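Local coordinates for protein N-terminal acetyltransferase B complex subunit MDM20 (Candida albicans, PDB 5K04) that serves as the non-catalytic subunit of the NatB N-terminal acetyltransferase complex, in which it probably acts as the helical scaffold for the catalytic partner, at residues I78-S82 / V97-A101; Y356-K362 / H400-D405; N570-L576 / I600-F606. All blocks are in the same frame, centred on the assembly; numbering follows the deposited sequence.

Contact 1: I78-S82 / V97-A101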
loop_
_atom_site.group_PDB
_atom_site.type_symbol
_atom_site.label_atom_id
_atom_site.label_comp_id
_atom_site.label_asym_id
_atom_site.label_seq_id
_atom_site.Cartn_x
_atom_site.Cartn_y
_atom_site.Cartn_z
ATOM N N ILE A 78 6.904 33.186 -10.543
ATOM C CA ILE A 78 6.096 33.068 -9.331
ATOM C C ILE A 78 6.263 31.685 -8.724
ATOM O O ILE A 78 6.501 31.543 -7.518
ATOM C CB ILE A 78 4.621 33.373 -9.640
ATOM C CG1 ILE A 78 4.443 34.853 -9.985
ATOM C CG2 ILE A 78 3.733 32.974 -8.466
ATOM C CD1 ILE A 78 3.190 35.157 -10.787
ATOM N N GLU A 79 6.156 30.646 -9.563
ATOM C CA GLU A 79 6.286 29.270 -9.086
ATOM C C GLU A 79 7.609 29.066 -8.365
ATOM O O GLU A 79 7.652 28.459 -7.290
ATOM C CB GLU A 79 6.160 28.282 -10.253
ATOM C CG GLU A 79 4.761 28.166 -10.871
ATOM C CD GLU A 79 4.705 27.266 -12.108
ATOM O OE1 GLU A 79 5.771 26.810 -12.579
ATOM O OE2 GLU A 79 3.586 27.016 -12.611
ATOM N N LYS A 80 8.697 29.589 -8.930
ATOM C CA LYS A 80 10.002 29.358 -8.325
ATOM C C LYS A 80 10.133 30.109 -7.008
ATOM O O LYS A 80 10.536 29.528 -5.993
ATOM C CB LYS A 80 11.110 29.738 -9.301
ATOM C CG LYS A 80 11.064 28.897 -10.549
ATOM C CD LYS A 80 12.294 29.078 -11.406
ATOM C CE LYS A 80 12.286 28.063 -12.546
ATOM N NZ LYS A 80 13.656 27.863 -13.095
ATOM N N LEU A 81 9.762 31.390 -6.992
ATOM C CA LEU A 81 9.719 32.138 -5.735
ATOM C C LEU A 81 8.956 31.372 -4.656
ATOM O O LEU A 81 9.508 31.058 -3.595
ATOM C CB LEU A 81 9.084 33.513 -5.948
ATOM C CG LEU A 81 9.930 34.630 -6.540
ATOM C CD1 LEU A 81 9.082 35.873 -6.639
ATOM C CD2 LEU A 81 11.155 34.889 -5.685
ATOM N N SER A 82 7.681 31.051 -4.921
ATOM C CA SER A 82 6.875 30.329 -3.936
ATOM C C SER A 82 7.533 29.015 -3.558
ATOM O O SER A 82 7.439 28.573 -2.408
ATOM C CB SER A 82 5.464 30.074 -4.469
ATOM O OG SER A 82 5.493 29.190 -5.571
ATOM N N VAL A 97 3.311 35.405 -3.085
ATOM C CA VAL A 97 3.694 35.628 -4.479
ATOM C C VAL A 97 2.489 35.458 -5.391
ATOM O O VAL A 97 2.230 36.283 -6.273
ATOM C CB VAL A 97 4.837 34.684 -4.889
ATOM C CG1 VAL A 97 5.490 35.192 -6.169
ATOM C CG2 VAL A 97 5.857 34.572 -3.792
ATOM N N TYR A 98 1.737 34.372 -5.192
ATOM C CA TYR A 98 0.559 34.124 -6.014
ATOM C C TYR A 98 -0.553 35.120 -5.701
ATOM O O TYR A 98 -1.177 35.667 -6.620
ATOM C CB TYR A 98 0.075 32.694 -5.802
ATOM C CG TYR A 98 0.837 31.613 -6.550
ATOM C CD1 TYR A 98 0.549 31.331 -7.875
ATOM C CD2 TYR A 98 1.797 30.832 -5.913
ATOM C CE1 TYR A 98 1.220 30.324 -8.562
ATOM C CE2 TYR A 98 2.462 29.818 -6.589
ATOM C CZ TYR A 98 2.171 29.574 -7.916
ATOM O OH TYR A 98 2.826 28.577 -8.601
ATOM N N GLU A 99 -0.810 35.366 -4.407
ATOM C CA GLU A 99 -1.882 36.279 -4.007
ATOM C C GLU A 99 -1.646 37.680 -4.548
ATOM O O GLU A 99 -2.583 38.348 -5.000
ATOM C CB GLU A 99 -2.005 36.327 -2.484
ATOM C CG GLU A 99 -2.339 35.004 -1.820
ATOM C CD GLU A 99 -2.456 35.121 -0.309
ATOM O OE1 GLU A 99 -3.229 35.976 0.169
ATOM O OE2 GLU A 99 -1.760 34.366 0.400
ATOM N N ASN A 100 -0.400 38.147 -4.493
ATOM C CA ASN A 100 -0.091 39.463 -5.035
ATOM C C ASN A 100 -0.352 39.505 -6.532
ATOM O O ASN A 100 -0.865 40.502 -7.052
ATOM C CB ASN A 100 1.361 39.834 -4.720
ATOM C CG ASN A 100 1.576 40.192 -3.248
ATOM O OD1 ASN A 100 0.642 40.582 -2.545
ATOM N ND2 ASN A 100 2.812 40.055 -2.782
ATOM N N ALA A 101 -0.029 38.419 -7.239
ATOM C CA ALA A 101 -0.246 38.379 -8.683
ATOM C C ALA A 101 -1.734 38.370 -9.021
ATOM O O ALA A 101 -2.173 39.054 -9.951
ATOM C CB ALA A 101 0.446 37.153 -9.285
#

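Contact 2: Y356-K362 / H400-D405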
loop_
_atom_site.group_PDB
_atom_site.type_symbol
_atom_site.label_atom_id
_atom_site.label_comp_id
_atom_site.label_asym_id
_atom_site.label_seq_id
_atom_site.Cartn_x
_atom_site.Cartn_y
_atom_site.Cartn_z
ATOM N N TYR A 356 -4.262 -34.245 5.099
ATOM C CA TYR A 356 -3.371 -34.038 3.962
ATOM C C TYR A 356 -3.130 -35.341 3.198
ATOM O O TYR A 356 -3.237 -35.386 1.968
ATOM C CB TYR A 356 -2.043 -33.435 4.426
ATOM C CG TYR A 356 -1.046 -33.405 3.296
ATOM C CD1 TYR A 356 -1.094 -32.398 2.335
ATOM C CD2 TYR A 356 -0.097 -34.412 3.151
ATOM C CE1 TYR A 356 -0.211 -32.385 1.271
ATOM C CE2 TYR A 356 0.788 -34.419 2.087
ATOM C CZ TYR A 356 0.736 -33.402 1.153
ATOM O OH TYR A 356 1.628 -33.399 0.105
ATOM N N GLU A 357 -2.817 -36.420 3.915
ATOM C CA GLU A 357 -2.544 -37.690 3.242
ATOM C C GLU A 357 -3.751 -38.210 2.471
ATOM O O GLU A 357 -3.577 -38.974 1.516
ATOM C CB GLU A 357 -2.070 -38.737 4.249
ATOM C CG GLU A 357 -0.667 -38.483 4.819
ATOM C CD GLU A 357 0.459 -38.629 3.794
ATOM O OE1 GLU A 357 0.203 -39.125 2.677
ATOM O OE2 GLU A 357 1.607 -38.251 4.118
ATOM N N ARG A 358 -4.962 -37.802 2.845
ATOM C CA ARG A 358 -6.168 -38.218 2.136
ATOM C C ARG A 358 -6.512 -37.312 0.964
ATOM O O ARG A 358 -7.302 -37.708 0.106
ATOM C CB ARG A 358 -7.360 -38.271 3.095
ATOM C CG ARG A 358 -7.394 -39.511 3.987
ATOM C CD ARG A 358 -8.228 -39.252 5.232
ATOM N NE ARG A 358 -9.601 -38.878 4.899
ATOM C CZ ARG A 358 -10.418 -38.201 5.709
ATOM N NH1 ARG A 358 -10.004 -37.808 6.913
ATOM N NH2 ARG A 358 -11.653 -37.909 5.311
ATOM N N PHE A 359 -5.941 -36.111 0.905
ATOM C CA PHE A 359 -6.239 -35.155 -0.159
ATOM C C PHE A 359 -4.975 -34.415 -0.607
ATOM O O PHE A 359 -4.993 -33.196 -0.814
ATOM C CB PHE A 359 -7.298 -34.142 0.290
ATOM C CG PHE A 359 -8.540 -34.750 0.893
ATOM C CD1 PHE A 359 -8.619 -34.997 2.252
ATOM C CD2 PHE A 359 -9.649 -35.016 0.110
ATOM C CE1 PHE A 359 -9.767 -35.541 2.818
ATOM C CE2 PHE A 359 -10.810 -35.565 0.669
ATOM C CZ PHE A 359 -10.862 -35.830 2.022
ATOM N N SER A 360 -3.856 -35.138 -0.763
ATOM C CA SER A 360 -2.600 -34.495 -1.162
ATOM C C SER A 360 -2.606 -34.076 -2.622
ATOM O O SER A 360 -1.833 -33.192 -3.013
ATOM C CB SER A 360 -1.416 -35.433 -0.933
ATOM O OG SER A 360 -1.481 -36.567 -1.790
ATOM N N THR A 361 -3.441 -34.712 -3.433
ATOM C CA THR A 361 -3.465 -34.472 -4.864
ATOM C C THR A 361 -4.314 -33.253 -5.172
ATOM O O THR A 361 -5.460 -33.149 -4.725
ATOM C CB THR A 361 -4.018 -35.688 -5.602
ATOM O OG1 THR A 361 -3.094 -36.777 -5.496
ATOM C CG2 THR A 361 -4.255 -35.352 -7.060
ATOM N N LYS A 362 -3.739 -32.331 -5.931
ATOM C CA LYS A 362 -4.486 -31.180 -6.401
ATOM C C LYS A 362 -5.542 -31.619 -7.406
ATOM O O LYS A 362 -5.259 -32.377 -8.341
ATOM C CB LYS A 362 -3.542 -30.171 -7.034
ATOM C CG LYS A 362 -4.258 -29.072 -7.750
ATOM C CD LYS A 362 -4.094 -27.760 -7.035
ATOM C CE LYS A 362 -4.395 -26.647 -8.004
ATOM N NZ LYS A 362 -5.870 -26.488 -8.181
ATOM N N HIS A 400 7.330 -28.675 -0.776
ATOM C CA HIS A 400 6.678 -29.903 -1.220
ATOM C C HIS A 400 5.209 -29.664 -1.520
ATOM O O HIS A 400 4.702 -30.101 -2.557
ATOM C CB HIS A 400 6.828 -31.008 -0.175
ATOM C CG HIS A 400 6.189 -32.291 -0.591
ATOM N ND1 HIS A 400 4.921 -32.656 -0.191
ATOM C CD2 HIS A 400 6.619 -33.270 -1.417
ATOM C CE1 HIS A 400 4.606 -33.816 -0.737
ATOM N NE2 HIS A 400 5.619 -34.209 -1.485
ATOM N N LEU A 401 4.517 -28.963 -0.621
ATOM C CA LEU A 401 3.131 -28.571 -0.855
ATOM C C LEU A 401 2.982 -27.727 -2.121
ATOM O O LEU A 401 2.008 -27.885 -2.869
ATOM C CB LEU A 401 2.607 -27.812 0.367
ATOM C CG LEU A 401 2.728 -28.565 1.695
ATOM C CD1 LEU A 401 2.260 -27.717 2.859
ATOM C CD2 LEU A 401 1.984 -29.896 1.654
ATOM N N LEU A 402 3.937 -26.828 -2.381
ATOM C CA LEU A 402 3.840 -25.929 -3.531
ATOM C C LEU A 402 4.063 -26.643 -4.860
ATOM O O LEU A 402 3.704 -26.084 -5.900
ATOM C CB LEU A 402 4.829 -24.758 -3.387
ATOM C CG LEU A 402 4.399 -23.638 -2.420
ATOM C CD1 LEU A 402 5.529 -22.699 -2.001
ATOM C CD2 LEU A 402 3.263 -22.833 -3.056
ATOM N N GLU A 403 4.661 -27.848 -4.851
ATOM C CA GLU A 403 4.807 -28.640 -6.078
ATOM C C GLU A 403 3.448 -28.977 -6.680
ATOM O O GLU A 403 3.261 -28.938 -7.901
ATOM C CB GLU A 403 5.566 -29.953 -5.802
ATOM C CG GLU A 403 7.039 -29.839 -5.422
ATOM C CD GLU A 403 7.607 -31.164 -4.923
ATOM O OE1 GLU A 403 6.929 -32.197 -5.100
ATOM O OE2 GLU A 403 8.723 -31.173 -4.348
ATOM N N GLN A 404 2.500 -29.345 -5.832
ATOM C CA GLN A 404 1.160 -29.717 -6.248
ATOM C C GLN A 404 0.173 -28.560 -6.134
ATOM O O GLN A 404 -0.794 -28.511 -6.898
ATOM C CB GLN A 404 0.692 -30.902 -5.397
ATOM C CG GLN A 404 -0.505 -31.623 -5.914
ATOM C CD GLN A 404 -0.167 -32.556 -7.043
ATOM O OE1 GLN A 404 0.992 -32.946 -7.220
ATOM N NE2 GLN A 404 -1.178 -32.922 -7.819
ATOM N N ASP A 405 0.413 -27.616 -5.224
ATOM C CA ASP A 405 -0.448 -26.447 -5.022
ATOM C C ASP A 405 0.335 -25.188 -5.402
ATOM O O ASP A 405 0.708 -24.371 -4.556
ATOM C CB ASP A 405 -0.951 -26.416 -3.548
ATOM C CG ASP A 405 -2.208 -25.570 -3.366
ATOM O OD1 ASP A 405 -2.721 -25.030 -4.373
ATOM O OD2 ASP A 405 -2.676 -25.444 -2.211
#

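Contact 3: N570-L576 / I600-F606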
loop_
_atom_site.group_PDB
_atom_site.type_symbol
_atom_site.label_atom_id
_atom_site.label_comp_id
_atom_site.label_asym_id
_atom_site.label_seq_id
_atom_site.Cartn_x
_atom_site.Cartn_y
_atom_site.Cartn_z
ATOM N N ASN A 570 14.140 -3.409 9.751
ATOM C CA ASN A 570 14.785 -2.464 10.677
ATOM C C ASN A 570 14.524 -1.051 10.150
ATOM O O ASN A 570 15.272 -0.540 9.310
ATOM C CB ASN A 570 16.280 -2.742 10.820
ATOM C CG ASN A 570 16.903 -1.968 11.988
ATOM O OD1 ASN A 570 16.299 -1.035 12.518
ATOM N ND2 ASN A 570 18.108 -2.359 12.387
ATOM N N ASP A 571 13.466 -0.423 10.665
ATOM C CA ASP A 571 12.995 0.828 10.075
ATOM C C ASP A 571 13.871 2.013 10.453
ATOM O O ASP A 571 14.056 2.933 9.640
ATOM C CB ASP A 571 11.541 1.103 10.480
ATOM C CG ASP A 571 10.570 0.026 9.964
ATOM O OD1 ASP A 571 11.003 -0.857 9.175
ATOM O OD2 ASP A 571 9.389 0.054 10.368
ATOM N N VAL A 572 14.419 2.017 11.669
ATOM C CA VAL A 572 15.283 3.122 12.067
ATOM C C VAL A 572 16.602 3.098 11.295
ATOM O O VAL A 572 17.143 4.147 10.939
ATOM C CB VAL A 572 15.502 3.092 13.583
ATOM C CG1 VAL A 572 16.561 4.093 13.971
ATOM C CG2 VAL A 572 14.168 3.412 14.295
ATOM N N ALA A 573 17.127 1.904 10.999
ATOM C CA ALA A 573 18.363 1.823 10.228
ATOM C C ALA A 573 18.169 2.390 8.824
ATOM O O ALA A 573 19.050 3.072 8.292
ATOM C CB ALA A 573 18.843 0.371 10.176
ATOM N N THR A 574 17.013 2.121 8.217
ATOM C CA THR A 574 16.680 2.689 6.913
ATOM C C THR A 574 16.826 4.203 6.922
ATOM O O THR A 574 17.469 4.779 6.043
ATOM C CB THR A 574 15.248 2.294 6.544
ATOM O OG1 THR A 574 15.172 0.872 6.449
ATOM C CG2 THR A 574 14.817 2.918 5.229
ATOM N N LYS A 575 16.252 4.865 7.934
ATOM C CA LYS A 575 16.389 6.315 8.010
ATOM C C LYS A 575 17.848 6.729 8.180
ATOM O O LYS A 575 18.309 7.692 7.554
ATOM C CB LYS A 575 15.538 6.864 9.154
ATOM C CG LYS A 575 15.677 8.385 9.292
ATOM C CD LYS A 575 14.745 8.965 10.348
ATOM C CE LYS A 575 13.289 8.887 9.912
ATOM N NZ LYS A 575 12.406 9.716 10.785
ATOM N N LEU A 576 18.596 5.993 9.012
ATOM C CA LEU A 576 19.978 6.357 9.291
ATOM C C LEU A 576 20.858 6.149 8.072
ATOM O O LEU A 576 21.783 6.937 7.826
ATOM C CB LEU A 576 20.497 5.549 10.479
ATOM C CG LEU A 576 19.904 5.935 11.836
ATOM C CD1 LEU A 576 20.286 4.904 12.915
ATOM C CD2 LEU A 576 20.377 7.327 12.212
ATOM N N ILE A 600 18.421 10.355 16.641
ATOM C CA ILE A 600 17.821 9.081 16.267
ATOM C C ILE A 600 18.567 7.911 16.905
ATOM O O ILE A 600 17.945 6.990 17.446
ATOM C CB ILE A 600 17.773 8.965 14.738
ATOM C CG1 ILE A 600 16.851 10.054 14.183
ATOM C CG2 ILE A 600 17.318 7.583 14.316
ATOM C CD1 ILE A 600 16.992 10.263 12.706
ATOM N N THR A 601 19.912 7.921 16.844
ATOM C CA THR A 601 20.683 6.857 17.494
ATOM C C THR A 601 20.484 6.866 19.004
ATOM O O THR A 601 20.575 5.819 19.647
ATOM C CB THR A 601 22.184 6.971 17.178
ATOM O OG1 THR A 601 22.690 8.236 17.628
ATOM C CG2 THR A 601 22.439 6.818 15.703
ATOM N N SER A 602 20.221 8.033 19.588
ATOM C CA SER A 602 19.994 8.107 21.030
ATOM C C SER A 602 18.741 7.350 21.470
ATOM O O SER A 602 18.606 7.039 22.656
ATOM C CB SER A 602 19.897 9.570 21.457
ATOM O OG SER A 602 21.105 10.259 21.182
ATOM N N ASN A 603 17.827 7.030 20.546
ATOM C CA ASN A 603 16.544 6.422 20.897
ATOM C C ASN A 603 16.202 5.244 19.987
ATOM O O ASN A 603 15.024 4.972 19.738
ATOM C CB ASN A 603 15.425 7.462 20.837
ATOM C CG ASN A 603 15.655 8.635 21.789
ATOM O OD1 ASN A 603 15.395 8.541 22.993
ATOM N ND2 ASN A 603 16.147 9.749 21.245
ATOM N N ALA A 604 17.218 4.508 19.518
ATOM C CA ALA A 604 17.120 3.688 18.311
ATOM C C ALA A 604 16.620 2.249 18.508
ATOM O O ALA A 604 16.080 1.671 17.553
ATOM C CB ALA A 604 18.480 3.627 17.621
ATOM N N LYS A 605 16.814 1.628 19.675
ATOM C CA LYS A 605 16.317 0.251 19.941
ATOM C C LYS A 605 17.038 -0.826 19.117
ATOM O O LYS A 605 16.411 -1.725 18.563
ATOM C CB LYS A 605 14.799 0.141 19.743
ATOM C CG LYS A 605 14.011 0.835 20.845
ATOM C CD LYS A 605 12.606 1.255 20.426
ATOM C CE LYS A 605 11.871 1.938 21.581
ATOM N NZ LYS A 605 12.629 3.109 22.163
ATOM N N PHE A 606 18.371 -0.787 19.120
ATOM C CA PHE A 606 19.192 -1.636 18.264
ATOM C C PHE A 606 19.836 -2.805 19.014
ATOM O O PHE A 606 19.942 -2.825 20.244
ATOM C CB PHE A 606 20.295 -0.808 17.610
ATOM C CG PHE A 606 19.840 0.044 16.463
ATOM C CD1 PHE A 606 18.783 -0.339 15.663
ATOM C CD2 PHE A 606 20.516 1.229 16.161
ATOM C CE1 PHE A 606 18.386 0.458 14.575
ATOM C CE2 PHE A 606 20.128 2.032 15.076
ATOM C CZ PHE A 606 19.058 1.647 14.285
#

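Contact 1: I78-S82 / V97-A101
The hydroxyl of S82 sits where its own helix meets the phenol ring of Y98, with OG 3.3 Å from Y98 CE2. The same S82 OG lies 2.9 Å from E79 O and also near I78 O, a turn of helix back. The chi1 of 66° that puts OG between the backbone N and the carbonyl carbon is what folds it back toward these oxygens. Across the interface I78 supplies the central apolar contact. Its CG2 branch stands over the middle of one face of the Y98 ring, a CH-pi contact with I78 CG2 3.5 Å from the centroid and only 6° off the ring normal. The same methyl touches V97 CG1 at 3.6 Å, while the other branch carries I78 CD1 to within 3.7 Å of A101 CB. V97 CG1 also meets L81 CD1, the two side chains crossing at about a right angle. The aliphatic part of E79 passes obliquely near the Y98 hydroxyl; E79 OE2 is hydrogen-bonded to S115 OG, which also shares a weak hydrogen bond with Y98 OH. The segments run 143° apart with axes 10.0 Å from each other, as in a hairpin of the consecutive helices 75-87 and 91-104. Helix 109-120 packs against the hairpin, its W116 stacking with Y98, and helix 58-69 touches L81 and V97.

Contact 2: Y356-K362 / H400-D405
H400 turns the edge of its imidazole to the phenol end of Y356, placing H400 CE1 3.1 Å from Y356 OH, close to the planes of both rings. A fully anti chi1 of -179° lets the imidazole reach across from a CB that does not itself point at the other segment. One residue on, L401 sends CD2 obliquely against the same phenol, 3.3 Å from Y356 CE1, while S360 CB lies above one face of that ring, offset toward the rim. Q404 meets the loop: its backbone O approaches K362 CB at 3.2 Å, and its CG packs against K362 CB at 3.5 Å and against S360 O. D405 lies beside the lysine chain, but the charged ends do not pair, D405 OD1 and K362 NZ being 5.2 Å apart. Each is held elsewhere: the K362 chain bends at chi2 and chi4 and carries NZ to the carbonyls of D368 and A365, and D405 OD2 is gripped by N370 N and the side chains of N373 and N408. Helix 388-404 packs against Y356 of helix 353-358 and the loop that follows it, a helix-against-loop contact within an alpha-helical region whose family belongs to the TPR clan.

Contact 3: N570-L576 / I600-F606
F606 presents the rim of its ring to the start of helix 571-584. N570 OD1 lies in the ring plane, 3.3 Å from F606 CE1, with the asparagine amide turned 71° from the ring. Also in that plane is a methyl of L576; the L576 and F606 side chains point at each other, L576 CD1 reaching 3.6 Å from F606 CE2. A604 CB, from the same segment, covers one face of the ring near its rim. The asparagine oxygen has a second task, since N570 is the N-cap of the helix and N570 OD1 accepts a weak capping hydrogen bond from A573 N at 3.4 Å. Helices 571-584 and 591-601 follow each other in the chain and pack as a helical hairpin, with the loop after the second helix bringing the ring edge of F606 against the start of the first. I600 packs on the same helix. Its CG2, anti to the backbone N, reaches V572 CG1 at 3.6 Å and L576 CD2 at 3.7 Å, each running antiparallel to the I600 side chain. I600 CD1 rests 3.5 Å from K575 CD. Beyond that point the lysine amine bonds S544 O and makes a cation-pi contact with Y546, while Y614 of helix 608-625 meets the F606 ring.

The three contacts follow one another along the chain and none touches another. Contacts 1 and 2 lie farthest apart, their centres about 66 Å from each other on opposite sides of the chain's centre. Contact 3, the last along the chain, has its centre about 39 Å from that of contact 1 and 43 Å from that of contact 2; its nearest atoms are about 24 Å from each. Contact 2 comes near the bound coenzyme A, the K362 side chain lying about 8 Å from it, which is proximity and not contact. Together they illustrate how one largely helical subunit uses different local packing, helix on helix in contact 1 and helix on loop in contact 2, at widely separated points.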